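PDB 3N7K: botulinum neurotoxin type C1 from Clostridium botulinum, which probably attaches the neurotoxin to nerve cells by binding gangliosides such as GD1b through the receptor-binding domain that makes up this structure. Local coordinates for residues E279-I284 with F305-N310; Y362-F367 with W419-V424; T230-D235 with R296-D301. All blocks are in the same frame, centred on the assembly; numbering follows the deposited sequence.

Contact 1. Residues E279-I284 with F305-N310; sequences EGYKII and FDMTIN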
loop_
_atom_site.group_PDB
_atom_site.type_symbol
_atom_site.label_atom_id
_atom_site.label_comp_id
_atom_site.label_asym_id
_atom_site.label_seq_id
_atom_site.Cartn_x
_atom_site.Cartn_y
_atom_site.Cartn_z
ATOM N N GLU A 279 -13.259 -4.825 -14.569
ATOM C CA GLU A 279 -13.450 -6.174 -15.100
ATOM C C GLU A 279 -13.794 -7.238 -14.046
ATOM O O GLU A 279 -14.408 -6.936 -13.021
ATOM C CB GLU A 279 -12.190 -6.596 -15.856
ATOM C CG GLU A 279 -11.974 -5.842 -17.146
ATOM C CD GLU A 279 -10.568 -5.995 -17.666
ATOM O OE1 GLU A 279 -9.660 -5.354 -17.083
ATOM O OE2 GLU A 279 -10.371 -6.757 -18.640
ATOM N N GLY A 280 -13.403 -8.480 -14.338
ATOM C CA GLY A 280 -13.630 -9.627 -13.471
ATOM C C GLY A 280 -14.781 -9.703 -12.473
ATOM O O GLY A 280 -15.539 -8.753 -12.272
ATOM N N TYR A 281 -14.905 -10.876 -11.853
ATOM C CA TYR A 281 -15.922 -11.131 -10.842
ATOM C C TYR A 281 -15.363 -10.689 -9.503
ATOM O O TYR A 281 -14.152 -10.757 -9.274
ATOM C CB TYR A 281 -16.263 -12.614 -10.792
ATOM C CG TYR A 281 -17.191 -13.073 -11.889
ATOM C CD1 TYR A 281 -17.417 -14.424 -12.115
ATOM C CD2 TYR A 281 -17.847 -12.157 -12.701
ATOM C CE1 TYR A 281 -18.264 -14.850 -13.127
ATOM C CE2 TYR A 281 -18.698 -12.569 -13.712
ATOM C CZ TYR A 281 -18.901 -13.915 -13.925
ATOM O OH TYR A 281 -19.712 -14.319 -14.960
ATOM N N LYS A 282 -16.235 -10.232 -8.613
ATOM C CA LYS A 282 -15.779 -9.756 -7.317
ATOM C C LYS A 282 -15.885 -10.833 -6.241
ATOM O O LYS A 282 -16.477 -11.888 -6.453
ATOM C CB LYS A 282 -16.575 -8.515 -6.909
ATOM C CG LYS A 282 -16.544 -7.403 -7.937
ATOM C CD LYS A 282 -17.709 -6.462 -7.742
ATOM C CE LYS A 282 -17.956 -5.628 -8.995
ATOM N NZ LYS A 282 -19.211 -4.809 -8.902
ATOM N N ILE A 283 -15.308 -10.560 -5.081
ATOM C CA ILE A 283 -15.322 -11.510 -3.987
ATOM C C ILE A 283 -15.663 -10.795 -2.681
ATOM O O ILE A 283 -15.448 -9.581 -2.557
ATOM C CB ILE A 283 -13.921 -12.185 -3.873
ATOM C CG1 ILE A 283 -13.998 -13.610 -4.398
ATOM C CG2 ILE A 283 -13.401 -12.153 -2.440
ATOM C CD1 ILE A 283 -14.894 -14.484 -3.568
ATOM N N ILE A 284 -16.212 -11.534 -1.721
ATOM C CA ILE A 284 -16.505 -10.966 -0.417
ATOM C C ILE A 284 -15.941 -11.952 0.587
ATOM O O ILE A 284 -16.102 -13.161 0.424
ATOM C CB ILE A 284 -18.019 -10.762 -0.182
ATOM C CG1 ILE A 284 -18.537 -9.652 -1.109
ATOM C CG2 ILE A 284 -18.268 -10.381 1.289
ATOM C CD1 ILE A 284 -20.028 -9.566 -1.197
ATOM N N PHE A 305 -15.021 -17.501 1.162
ATOM C CA PHE A 305 -15.239 -16.433 0.206
ATOM C C PHE A 305 -16.495 -16.673 -0.609
ATOM O O PHE A 305 -16.753 -17.785 -1.050
ATOM C CB PHE A 305 -14.035 -16.314 -0.738
ATOM C CG PHE A 305 -12.719 -16.195 -0.029
ATOM C CD1 PHE A 305 -12.146 -17.301 0.603
ATOM C CD2 PHE A 305 -12.065 -14.972 0.045
ATOM C CE1 PHE A 305 -10.934 -17.190 1.310
ATOM C CE2 PHE A 305 -10.862 -14.848 0.743
ATOM C CZ PHE A 305 -10.296 -15.962 1.380
ATOM N N ASP A 306 -17.263 -15.613 -0.815
ATOM C CA ASP A 306 -18.484 -15.683 -1.588
ATOM C C ASP A 306 -18.303 -14.987 -2.926
ATOM O O ASP A 306 -17.805 -13.868 -2.992
ATOM C CB ASP A 306 -19.623 -14.981 -0.847
ATOM C CG ASP A 306 -20.278 -15.857 0.190
ATOM O OD1 ASP A 306 -21.225 -15.373 0.844
ATOM O OD2 ASP A 306 -19.858 -17.024 0.352
ATOM N N MET A 307 -18.692 -15.644 -4.005
ATOM C CA MET A 307 -18.615 -14.996 -5.303
ATOM C C MET A 307 -19.984 -15.056 -5.932
ATOM O O MET A 307 -20.492 -16.130 -6.240
ATOM C CB MET A 307 -17.613 -15.658 -6.234
ATOM C CG MET A 307 -17.480 -14.898 -7.540
ATOM S SD MET A 307 -16.119 -15.459 -8.585
ATOM C CE MET A 307 -16.993 -16.632 -9.556
ATOM N N THR A 308 -20.588 -13.886 -6.084
ATOM C CA THR A 308 -21.904 -13.763 -6.691
ATOM C C THR A 308 -21.703 -13.575 -8.189
ATOM O O THR A 308 -21.056 -12.620 -8.609
ATOM C CB THR A 308 -22.653 -12.532 -6.127
ATOM O OG1 THR A 308 -22.891 -12.717 -4.723
ATOM C CG2 THR A 308 -23.972 -12.327 -6.861
ATOM N N ILE A 309 -22.233 -14.486 -8.996
ATOM C CA ILE A 309 -22.090 -14.355 -10.440
ATOM C C ILE A 309 -23.372 -13.853 -11.105
ATOM O O ILE A 309 -23.627 -12.643 -11.140
ATOM C CB ILE A 309 -21.650 -15.681 -11.081
ATOM C CG1 ILE A 309 -20.220 -15.981 -10.661
ATOM C CG2 ILE A 309 -21.725 -15.597 -12.603
ATOM C CD1 ILE A 309 -19.649 -17.196 -11.329
ATOM N N ASN A 310 -24.175 -14.763 -11.642
ATOM C CA ASN A 310 -25.413 -14.348 -12.287
ATOM C C ASN A 310 -26.101 -13.344 -11.371
ATOM O O ASN A 310 -26.150 -12.149 -11.648
ATOM C CB ASN A 310 -26.319 -15.552 -12.497
ATOM C CG ASN A 310 -27.758 -15.152 -12.696
ATOM O OD1 ASN A 310 -28.080 -14.390 -13.613
ATOM N ND2 ASN A 310 -28.639 -15.651 -11.827
#

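Contact 2. Residues Y362-F367 with W419-V424; sequences YASQIF and WGFVPV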
loop_
_atom_site.group_PDB
_atom_site.type_symbol
_atom_site.label_atom_id
_atom_site.label_comp_id
_atom_site.label_asym_id
_atom_site.label_seq_id
_atom_site.Cartn_x
_atom_site.Cartn_y
_atom_site.Cartn_z
ATOM N N TYR A 362 0.794 -4.884 -0.992
ATOM C CA TYR A 362 0.085 -5.406 0.175
ATOM C C TYR A 362 -0.700 -6.658 -0.212
ATOM O O TYR A 362 -1.729 -6.568 -0.894
ATOM C CB TYR A 362 -0.883 -4.359 0.702
ATOM C CG TYR A 362 -0.215 -3.138 1.260
ATOM C CD1 TYR A 362 0.427 -3.178 2.501
ATOM C CD2 TYR A 362 -0.242 -1.927 0.565
ATOM C CE1 TYR A 362 1.020 -2.030 3.047
ATOM C CE2 TYR A 362 0.349 -0.778 1.093
ATOM C CZ TYR A 362 0.976 -0.833 2.336
ATOM O OH TYR A 362 1.544 0.309 2.868
ATOM N N ALA A 363 -0.231 -7.818 0.230
ATOM C CA ALA A 363 -0.894 -9.064 -0.111
ATOM C C ALA A 363 -1.190 -9.934 1.116
ATOM O O ALA A 363 -1.212 -9.451 2.253
ATOM C CB ALA A 363 -0.035 -9.827 -1.110
ATOM N N SER A 364 -1.426 -11.221 0.888
ATOM C CA SER A 364 -1.715 -12.128 1.990
ATOM C C SER A 364 -1.494 -13.571 1.568
ATOM O O SER A 364 -1.143 -13.849 0.425
ATOM C CB SER A 364 -3.171 -11.955 2.460
ATOM O OG SER A 364 -4.110 -12.425 1.498
ATOM N N GLN A 365 -1.687 -14.486 2.507
ATOM C CA GLN A 365 -1.552 -15.901 2.216
ATOM C C GLN A 365 -2.796 -16.603 2.735
ATOM O O GLN A 365 -3.206 -16.406 3.879
ATOM C CB GLN A 365 -0.280 -16.462 2.849
ATOM C CG GLN A 365 0.882 -16.501 1.860
ATOM C CD GLN A 365 2.253 -16.578 2.510
ATOM O OE1 GLN A 365 3.232 -16.916 1.847
ATOM N NE2 GLN A 365 2.336 -16.244 3.800
ATOM N N ILE A 366 -3.418 -17.399 1.871
ATOM C CA ILE A 366 -4.632 -18.106 2.242
ATOM C C ILE A 366 -4.336 -19.584 2.381
ATOM O O ILE A 366 -3.828 -20.222 1.453
ATOM C CB ILE A 366 -5.727 -17.956 1.179
ATOM C CG1 ILE A 366 -5.539 -16.652 0.387
ATOM C CG2 ILE A 366 -7.095 -18.071 1.863
ATOM C CD1 ILE A 366 -6.064 -15.425 1.028
ATOM N N PHE A 367 -4.682 -20.128 3.538
ATOM C CA PHE A 367 -4.427 -21.532 3.804
ATOM C C PHE A 367 -5.719 -22.304 3.967
ATOM O O PHE A 367 -6.733 -21.742 4.360
ATOM C CB PHE A 367 -3.590 -21.659 5.065
ATOM C CG PHE A 367 -2.288 -20.943 4.985
ATOM C CD1 PHE A 367 -1.123 -21.628 4.675
ATOM C CD2 PHE A 367 -2.230 -19.569 5.184
ATOM C CE1 PHE A 367 0.090 -20.953 4.565
ATOM C CE2 PHE A 367 -1.025 -18.879 5.074
ATOM C CZ PHE A 367 0.137 -19.573 4.764
ATOM N N TRP A 419 -1.692 -13.247 -2.498
ATOM C CA TRP A 419 -2.972 -12.770 -3.002
ATOM C C TRP A 419 -3.270 -11.365 -2.542
ATOM O O TRP A 419 -3.050 -11.028 -1.374
ATOM C CB TRP A 419 -4.104 -13.678 -2.530
ATOM C CG TRP A 419 -3.944 -15.061 -2.997
ATOM C CD1 TRP A 419 -3.402 -16.107 -2.308
ATOM C CD2 TRP A 419 -4.252 -15.552 -4.303
ATOM N NE1 TRP A 419 -3.347 -17.222 -3.111
ATOM C CE2 TRP A 419 -3.864 -16.906 -4.342
ATOM C CE3 TRP A 419 -4.818 -14.975 -5.447
ATOM C CZ2 TRP A 419 -4.023 -17.693 -5.481
ATOM C CZ3 TRP A 419 -4.979 -15.756 -6.577
ATOM C CH2 TRP A 419 -4.582 -17.100 -6.586
ATOM N N GLY A 420 -3.781 -10.555 -3.469
ATOM C CA GLY A 420 -4.142 -9.179 -3.168
ATOM C C GLY A 420 -5.634 -8.922 -3.344
ATOM O O GLY A 420 -6.309 -9.616 -4.114
ATOM N N PHE A 421 -6.152 -7.921 -2.634
ATOM C CA PHE A 421 -7.568 -7.583 -2.709
ATOM C C PHE A 421 -7.811 -6.121 -3.041
ATOM O O PHE A 421 -7.720 -5.246 -2.177
ATOM C CB PHE A 421 -8.258 -7.922 -1.392
ATOM C CG PHE A 421 -8.304 -9.392 -1.099
ATOM C CD1 PHE A 421 -7.450 -9.952 -0.163
ATOM C CD2 PHE A 421 -9.196 -10.220 -1.779
ATOM C CE1 PHE A 421 -7.479 -11.312 0.099
ATOM C CE2 PHE A 421 -9.237 -11.584 -1.529
ATOM C CZ PHE A 421 -8.380 -12.136 -0.591
ATOM N N VAL A 422 -8.123 -5.866 -4.308
ATOM C CA VAL A 422 -8.398 -4.518 -4.787
ATOM C C VAL A 422 -9.860 -4.213 -4.521
ATOM O O VAL A 422 -10.744 -4.815 -5.128
ATOM C CB VAL A 422 -8.152 -4.404 -6.297
ATOM C CG1 VAL A 422 -8.294 -2.967 -6.730
ATOM C CG2 VAL A 422 -6.772 -4.951 -6.652
ATOM N N PRO A 423 -10.141 -3.276 -3.609
ATOM C CA PRO A 423 -11.544 -2.960 -3.330
ATOM C C PRO A 423 -12.205 -2.430 -4.593
ATOM O O PRO A 423 -11.521 -1.922 -5.486
ATOM C CB PRO A 423 -11.440 -1.906 -2.236
ATOM C CG PRO A 423 -10.184 -1.186 -2.608
ATOM C CD PRO A 423 -9.243 -2.316 -2.943
ATOM N N VAL A 424 -13.526 -2.567 -4.679
ATOM C CA VAL A 424 -14.262 -2.085 -5.847
ATOM C C VAL A 424 -14.765 -0.669 -5.577
ATOM O O VAL A 424 -15.601 -0.445 -4.698
ATOM C CB VAL A 424 -15.458 -3.010 -6.193
ATOM C CG1 VAL A 424 -14.955 -4.406 -6.549
ATOM C CG2 VAL A 424 -16.414 -3.081 -5.027
#

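Contact 3. Residues T230-D235 with R296-D301; sequences TNVVKD and RVRGGD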
loop_
_atom_site.group_PDB
_atom_site.type_symbol
_atom_site.label_atom_id
_atom_site.label_comp_id
_atom_site.label_asym_id
_atom_site.label_seq_id
_atom_site.Cartn_x
_atom_site.Cartn_y
_atom_site.Cartn_z
ATOM N N THR A 230 0.589 -4.458 12.077
ATOM C CA THR A 230 1.223 -5.491 11.280
ATOM C C THR A 230 0.348 -6.729 11.062
ATOM O O THR A 230 0.398 -7.359 10.003
ATOM C CB THR A 230 2.554 -5.908 11.950
ATOM O OG1 THR A 230 2.293 -6.834 13.015
ATOM C CG2 THR A 230 3.254 -4.677 12.541
ATOM N N ASN A 231 -0.468 -7.069 12.056
ATOM C CA ASN A 231 -1.314 -8.258 11.950
ATOM C C ASN A 231 -2.677 -8.103 11.268
ATOM O O ASN A 231 -3.336 -9.104 10.988
ATOM C CB ASN A 231 -1.511 -8.885 13.332
ATOM C CG ASN A 231 -2.224 -10.221 13.263
ATOM O OD1 ASN A 231 -1.745 -11.168 12.611
ATOM N ND2 ASN A 231 -3.379 -10.312 13.934
ATOM N N VAL A 232 -3.124 -6.875 11.016
ATOM C CA VAL A 232 -4.395 -6.722 10.320
ATOM C C VAL A 232 -4.003 -6.754 8.854
ATOM O O VAL A 232 -3.093 -6.043 8.429
ATOM C CB VAL A 232 -5.137 -5.387 10.661
ATOM C CG1 VAL A 232 -4.947 -5.061 12.115
ATOM C CG2 VAL A 232 -4.667 -4.248 9.785
ATOM N N VAL A 233 -4.650 -7.625 8.094
ATOM C CA VAL A 233 -4.345 -7.740 6.685
ATOM C C VAL A 233 -4.828 -6.457 6.001
ATOM O O VAL A 233 -5.833 -5.867 6.405
ATOM C CB VAL A 233 -5.031 -8.992 6.088
ATOM C CG1 VAL A 233 -4.431 -9.325 4.730
ATOM C CG2 VAL A 233 -4.870 -10.160 7.044
ATOM N N LYS A 234 -4.094 -6.008 4.985
ATOM C CA LYS A 234 -4.451 -4.783 4.275
ATOM C C LYS A 234 -4.905 -5.118 2.862
ATOM O O LYS A 234 -4.607 -6.192 2.354
ATOM C CB LYS A 234 -3.241 -3.844 4.191
ATOM C CG LYS A 234 -2.502 -3.627 5.506
ATOM C CD LYS A 234 -3.406 -3.042 6.589
ATOM C CE LYS A 234 -2.568 -2.514 7.737
ATOM N NZ LYS A 234 -1.385 -3.372 7.982
ATOM N N ASP A 235 -5.630 -4.197 2.232
ATOM C CA ASP A 235 -6.078 -4.404 0.862
ATOM C C ASP A 235 -4.991 -3.806 -0.020
ATOM O O ASP A 235 -4.117 -3.087 0.470
ATOM C CB ASP A 235 -7.439 -3.730 0.618
ATOM C CG ASP A 235 -7.362 -2.215 0.627
ATOM O OD1 ASP A 235 -8.413 -1.584 0.830
ATOM O OD2 ASP A 235 -6.272 -1.643 0.417
ATOM N N ARG A 296 -12.802 -6.229 10.313
ATOM C CA ARG A 296 -11.441 -6.219 9.826
ATOM C C ARG A 296 -10.889 -7.632 9.881
ATOM O O ARG A 296 -11.157 -8.375 10.826
ATOM C CB ARG A 296 -10.583 -5.294 10.682
ATOM C CG ARG A 296 -11.061 -3.865 10.656
ATOM C CD ARG A 296 -10.157 -2.942 11.445
ATOM N NE ARG A 296 -10.805 -1.649 11.629
ATOM C CZ ARG A 296 -10.303 -0.651 12.350
ATOM N NH1 ARG A 296 -9.021 -0.639 12.688
ATOM N NH2 ARG A 296 -11.099 0.330 12.747
ATOM N N VAL A 297 -10.123 -7.983 8.853
ATOM C CA VAL A 297 -9.511 -9.297 8.725
ATOM C C VAL A 297 -8.122 -9.378 9.368
ATOM O O VAL A 297 -7.204 -8.652 8.994
ATOM C CB VAL A 297 -9.383 -9.672 7.251
ATOM C CG1 VAL A 297 -8.647 -10.992 7.121
ATOM C CG2 VAL A 297 -10.763 -9.730 6.615
ATOM N N ARG A 298 -7.960 -10.278 10.326
ATOM C CA ARG A 298 -6.680 -10.419 10.990
ATOM C C ARG A 298 -6.018 -11.762 10.717
ATOM O O ARG A 298 -6.686 -12.742 10.385
ATOM C CB ARG A 298 -6.852 -10.198 12.496
ATOM C CG ARG A 298 -6.744 -8.732 12.884
ATOM C CD ARG A 298 -7.054 -8.498 14.354
ATOM N NE ARG A 298 -8.487 -8.337 14.593
ATOM C CZ ARG A 298 -9.136 -7.180 14.518
ATOM N NH1 ARG A 298 -8.483 -6.075 14.219
ATOM N NH2 ARG A 298 -10.442 -7.130 14.729
ATOM N N GLY A 299 -4.695 -11.793 10.838
ATOM C CA GLY A 299 -3.968 -13.023 10.601
ATOM C C GLY A 299 -4.477 -14.088 11.544
ATOM O O GLY A 299 -4.731 -13.811 12.717
ATOM N N GLY A 300 -4.641 -15.304 11.038
ATOM C CA GLY A 300 -5.127 -16.384 11.876
ATOM C C GLY A 300 -6.641 -16.499 11.836
ATOM O O GLY A 300 -7.208 -17.494 12.298
ATOM N N ASP A 301 -7.298 -15.473 11.296
ATOM C CA ASP A 301 -8.752 -15.470 11.180
ATOM C C ASP A 301 -9.198 -16.555 10.204
ATOM O O ASP A 301 -8.579 -16.727 9.149
ATOM C CB ASP A 301 -9.231 -14.117 10.662
ATOM C CG ASP A 301 -9.452 -13.112 11.764
ATOM O OD1 ASP A 301 -8.910 -13.315 12.876
ATOM O OD2 ASP A 301 -10.159 -12.111 11.508
#

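Contact 1. Residues E279-I284 with F305-N310
Ile284 and Asp306 face each other as an antiparallel hydrogen-bonded pair, and two backbone bonds tie them together. Asp306 N gives the straighter one to Ile284 O, at 3.0 Å and 169°; Ile284 N returns a bond of 3.1 Å to Asp306 O, more bent at 144°. Weaker CA-H...O contacts flank the pair, Phe305 CA reaching the same Ile284 O and Ile283 CA the same Asp306 O, so each of these oxygens takes one N-H and one C-H.

Beyond the pair the chains diverge, and side chains take over. Met307 makes a Met-aromatic contact with Tyr281: its SD lies 5.1 Å from the ring centroid, at the edge, and its CE comes to 3.4 Å from Tyr281 CD1. The extended start of the methionine, CG anti to the backbone N (chi1 -176°), followed by a bend at chi3, carries the methyl to that edge. Ile309 crosses the tyrosine at about a right angle, its CD1 3.3 Å from Tyr281 CE1 and its CG2 close to Tyr281 OH. Nearer the bridge, Ile283 CD1 packs 3.5 Å from Phe305 CB.

Strand 313-318 borders residues 305-308 on their other side, with Leu316 touching Ile283 and Phe305. Strand 246-251 pairs with strand 283-287, while Met259 and Ala261 of strand 257-261 and Leu338 of strand 333-340 pack against Met307.

Contact 2. Residues Y362-F367 with W419-V424
Ile366 meets Trp419 through its CG1 branch, which comes to 3.5 Å from CD1 on the pyrrole part of the indole; the two side chains cross at about a right angle. The isoleucine is rotated well away from a staggered position, with chi1 at -26°, while CG2 remains roughly anti to the backbone N. Its CD1 then continues to the edge of the Phe421 ring, 4.3 Å from CZ, so one aliphatic branch touches both aromatic residues.

Ser364 places OG between its backbone N and carbonyl carbon. There the hydroxyl makes a weak 3.4 Å hydrogen bond to Trp419 O and stands 3.8 Å from Phe421 CE1. Trp419 O also takes a short but strongly bent, weak bond from Ser364 N. The sound link between the backbones is Trp419 N to Ser364 O, 3.0 Å long and nearly straight at 171°.

The two strands cross at 125°, and contact between them is confined to a few residues in the buried interior. Strand 376-387 supplies Cys380 beside Ile366, strand 351-358 pairs with strand 361-369, and strand 246-251 runs antiparallel to strand 419-423.

Contact 3. Residues T230-D235 with R296-D301
Arg298 lies across Asn231 and Val232, and its side chain can be followed outward past them. CB starts 3.8 Å from Asn231 ND2. CG is 3.9 Å from that same nitrogen and, on another side, 4.2 Å from Val232 CG1, and CD still passes close to ND2. A bend at chi3 (-86°) then turns the guanidinium so that Val232 CG1 lies at its edge, near its plane, while Arg296 O lies above one face, offset toward its rim. The tip finds its charge partner outside the two segments, where NH2 forms a salt bridge with Asp294. The Asn231 side chain crosses that of Arg298 at about a right angle, with its amide plane 35° from that of the guanidinium; extending CG away from the backbone N (chi1 -172°) brings the amide up against both Arg298 and Gly299.

Two backbone hydrogen bonds hold the loops together on either side of the Val232 and Arg298 pair. Gly299 N donates to Asn231 O at 3.0 Å, and Val233 N to Val297 O at 2.9 Å. Val233 CG2 lies beside this second bond and also packs 3.9 Å from Val297 CG1. Lys234 curls back to give its NZ to Val232 O.

Residues 298-301 form a type II beta turn, closed by Asp301 N to Arg298 O, with Gly300 at the third position adopting the positive phi usual there. Asp301 OD2 accepts a bond from Arg298 N, which comes from above the carboxylate plane, and is also hydrogen-bonded to Tyr243 OH. The whole is an isolated antiparallel bridge between irregular loops of the C-terminal, beta-trefoil receptor-binding region.

How the contacts relate
All three contacts belong to the C-terminal trefoil region. Contacts 1 and 2 lie on the same antiparallel sheet and meet in a shared apolar cluster, where the Phe305 ring packs against Ile366 and Phe421; at another point Lys282 touches Val424. Contact 2 is wholly buried and mostly aromatic and aliphatic, whereas contact 1 runs from a regular bridge to a partly exposed end. Contact 3, also partly buried, joins two loops instead of strands, and its side-chain contacts include an arginine and an amide as well as valines. It reaches contact 2 through Val233 on Ser364 and Asp235 beside Phe421, but meets contact 1 only through adjoining sequence.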